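Local coordinates for protein monomethylamine methyltransferase mtmB1 (Methanosarcina barkeri, PDB 1NTH) that transfers the methyl group of monomethylamine to the corrinoid cofactor of its partner protein MtmC in methanogenesis from methylamine, at residues L62-G66 against T275-A280. Coordinates in Å, arbitrary orientation, origin at the centre of the assembly. Where two conformers were deposited one is given. Numbering follows the deposited sequence.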
ATOM      1  N   LEU A  62      14.050  24.216  39.648  1.00 19.01           N
ATOM      2  CA  LEU A  62      12.845  24.457  38.858  1.00 18.45           C
ATOM      3  C   LEU A  62      12.271  23.118  38.398  1.00 17.81           C
ATOM      4  O   LEU A  62      11.057  22.926  38.385  1.00 17.66           O
ATOM      5  CB  LEU A  62      13.157  25.329  37.637  1.00 18.02           C
ATOM      6  CG  LEU A  62      12.036  25.444  36.594  1.00 17.96           C
ATOM      7  CD1 LEU A  62      10.765  25.983  37.246  1.00 18.83           C
ATOM      8  CD2 LEU A  62      12.483  26.355  35.454  1.00 17.92           C
ATOM      9  N   PHE A  63      13.145  22.190  38.020  1.00 18.24           N
ATOM     10  CA  PHE A  63      12.677  20.883  37.578  1.00 18.49           C
ATOM     11  C   PHE A  63      11.985  20.170  38.733  1.00 19.07           C
ATOM     12  O   PHE A  63      10.901  19.605  38.570  1.00 18.13           O
ATOM     13  CB  PHE A  63      13.838  20.023  37.074  1.00 19.40           C
ATOM     14  CG  PHE A  63      13.420  18.645  36.645  1.00 21.45           C
ATOM     15  CD1 PHE A  63      12.647  18.464  35.501  1.00 21.58           C
ATOM     16  CD2 PHE A  63      13.756  17.532  37.408  1.00 23.20           C
ATOM     17  CE1 PHE A  63      12.219  17.193  35.122  1.00 21.99           C
ATOM     18  CE2 PHE A  63      13.332  16.256  37.037  1.00 24.16           C
ATOM     19  CZ  PHE A  63      12.560  16.090  35.893  1.00 22.86           C
ATOM     20  N   LYS A  64      12.618  20.190  39.902  1.00 19.06           N
ATOM     21  CA  LYS A  64      12.043  19.542  41.074  1.00 19.41           C
ATOM     22  C   LYS A  64      10.705  20.178  41.434  1.00 18.53           C
ATOM     23  O   LYS A  64       9.768  19.483  41.815  1.00 19.09           O
ATOM     24  CB  LYS A  64      13.008  19.629  42.257  1.00 21.79           C
ATOM     25  CG  LYS A  64      14.246  18.763  42.086  1.00 25.04           C
ATOM     26  CD  LYS A  64      15.154  18.877  43.302  0.50 27.09           C
ATOM     27  CE  LYS A  64      16.362  17.965  43.174  0.50 29.52           C
ATOM     28  NZ  LYS A  64      17.267  18.063  44.355  0.50 30.86           N
ATOM     29  N   ALA A  65      10.622  21.497  41.303  1.00 18.70           N
ATOM     30  CA  ALA A  65       9.385  22.218  41.601  1.00 18.08           C
ATOM     31  C   ALA A  65       8.270  21.782  40.648  1.00 18.76           C
ATOM     32  O   ALA A  65       7.143  21.521  41.071  1.00 18.52           O
ATOM     33  CB  ALA A  65       9.613  23.720  41.483  1.00 17.71           C
ATOM     34  N   GLY A  66       8.590  21.711  39.358  1.00 18.33           N
ATOM     35  CA  GLY A  66       7.602  21.296  38.375  1.00 18.01           C
ATOM     36  C   GLY A  66       7.123  19.875  38.616  1.00 17.52           C
ATOM     37  O   GLY A  66       5.932  19.581  38.498  1.00 18.36           O
ATOM     38  N   THR A 275       6.131  29.227  35.299  1.00 18.29           N
ATOM     39  CA  THR A 275       7.149  28.337  34.749  1.00 18.05           C
ATOM     40  C   THR A 275       7.088  26.980  35.450  1.00 17.84           C
ATOM     41  O   THR A 275       7.310  25.939  34.830  1.00 17.34           O
ATOM     42  CB  THR A 275       8.556  28.954  34.887  1.00 17.80           C
ATOM     43  OG1 THR A 275       8.544  30.281  34.337  1.00 18.11           O
ATOM     44  CG2 THR A 275       9.586  28.117  34.121  1.00 17.40           C
ATOM     45  N   ILE A 276       6.785  26.990  36.746  1.00 16.90           N
ATOM     46  CA  ILE A 276       6.656  25.749  37.497  1.00 17.29           C
ATOM     47  C   ILE A 276       5.522  24.945  36.858  1.00 16.99           C
ATOM     48  O   ILE A 276       5.645  23.740  36.639  1.00 17.57           O
ATOM     49  CB  ILE A 276       6.313  26.025  38.983  1.00 17.43           C
ATOM     50  CG1 ILE A 276       7.528  26.633  39.684  1.00 18.16           C
ATOM     51  CG2 ILE A 276       5.877  24.738  39.677  1.00 17.81           C
ATOM     52  CD1 ILE A 276       7.258  27.051  41.125  1.00 18.84           C
ATOM     53  N   VAL A 277       4.422  25.624  36.550  1.00 17.14           N
ATOM     54  CA  VAL A 277       3.278  24.975  35.918  1.00 18.17           C
ATOM     55  C   VAL A 277       3.683  24.460  34.537  1.00 17.90           C
ATOM     56  O   VAL A 277       3.313  23.349  34.150  1.00 18.87           O
ATOM     57  CB  VAL A 277       2.091  25.960  35.759  1.00 19.40           C
ATOM     58  CG1 VAL A 277       1.048  25.389  34.804  1.00 20.85           C
ATOM     59  CG2 VAL A 277       1.460  26.220  37.114  1.00 20.25           C
ATOM     60  N   ASP A 278       4.445  25.269  33.809  1.00 17.87           N
ATOM     61  CA  ASP A 278       4.893  24.899  32.467  1.00 17.99           C
ATOM     62  C   ASP A 278       5.707  23.605  32.508  1.00 17.45           C
ATOM     63  O   ASP A 278       5.490  22.704  31.697  1.00 18.13           O
ATOM     64  CB  ASP A 278       5.731  26.027  31.862  1.00 16.78           C
ATOM     65  CG  ASP A 278       5.869  25.907  30.357  1.00 19.61           C
ATOM     66  OD1 ASP A 278       5.417  24.886  29.796  1.00 19.63           O
ATOM     67  OD2 ASP A 278       6.428  26.836  29.739  1.00 18.38           O
ATOM     68  N   VAL A 279       6.647  23.510  33.446  1.00 17.14           N
ATOM     69  CA  VAL A 279       7.451  22.295  33.566  1.00 16.29           C
ATOM     70  C   VAL A 279       6.525  21.126  33.894  1.00 17.09           C
ATOM     71  O   VAL A 279       6.654  20.037  33.332  1.00 16.65           O
ATOM     72  CB  VAL A 279       8.534  22.443  34.668  1.00 16.28           C
ATOM     73  CG1 VAL A 279       9.189  21.093  34.961  1.00 16.35           C
ATOM     74  CG2 VAL A 279       9.586  23.451  34.215  1.00 16.54           C
ATOM     75  N   ALA A 280       5.572  21.359  34.791  1.00 15.81           N
ATOM     76  CA  ALA A 280       4.630  20.319  35.173  1.00 16.60           C
ATOM     77  C   ALA A 280       3.800  19.824  33.987  1.00 16.25           C
ATOM     78  O   ALA A 280       3.519  18.630  33.889  1.00 17.11           O
ATOM     79  CB  ALA A 280       3.701  20.829  36.280  1.00 16.08           C
TER
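A buried helix-helix crossing in the TIM-barrel chain: 62-66, part of helix 56-73 in the N-terminal part of the chain, lies against 275-280 of helix 271-288, which lies in the chain between the parallel, paired strands 255-259 and 293-300 of the barrel sheet. Their axes approach to 8.1 Å at a crossing angle of -70°, and 342 Å² is buried between them. Gly-66 makes this approach possible. Its CA sits 3.6 Å from Ile-276 O in a CA-H...O contact and 3.8 Å from Val-279 CG1, while its O lies 3.4 Å from Ala-280 CB; an ideal CB on Gly-66 would clash with Val-279 CG1. Gly-66 and Ala-280 bring their CA atoms to within 4.5 Å of each other. One turn earlier, Leu-62 reaches across with its side chain, placing CD2 3.6 Å from Thr-275 CG2, CD1 4.1 Å from Ile-276 CG1 and CG 4.0 Å from Val-279 CG2. Ala-65 CB adds a 4.0 Å contact with Ile-276 CG1. The CA-to-CB bond of Phe-63 is directed away, yet its CD1 still comes within 4.4 Å of Val-279 CG1; its ring meets that of Phe-325, and helix 309-325 also touches Leu-62 and Thr-275. The hydroxyl of Thr-275 is hydrogen-bonded to Ile-271 O, while its CG2 meets Leu-62. The contact thus rests on apolar packing and a close backbone approach at Gly-66, where the absent side chain leaves room for Val-279.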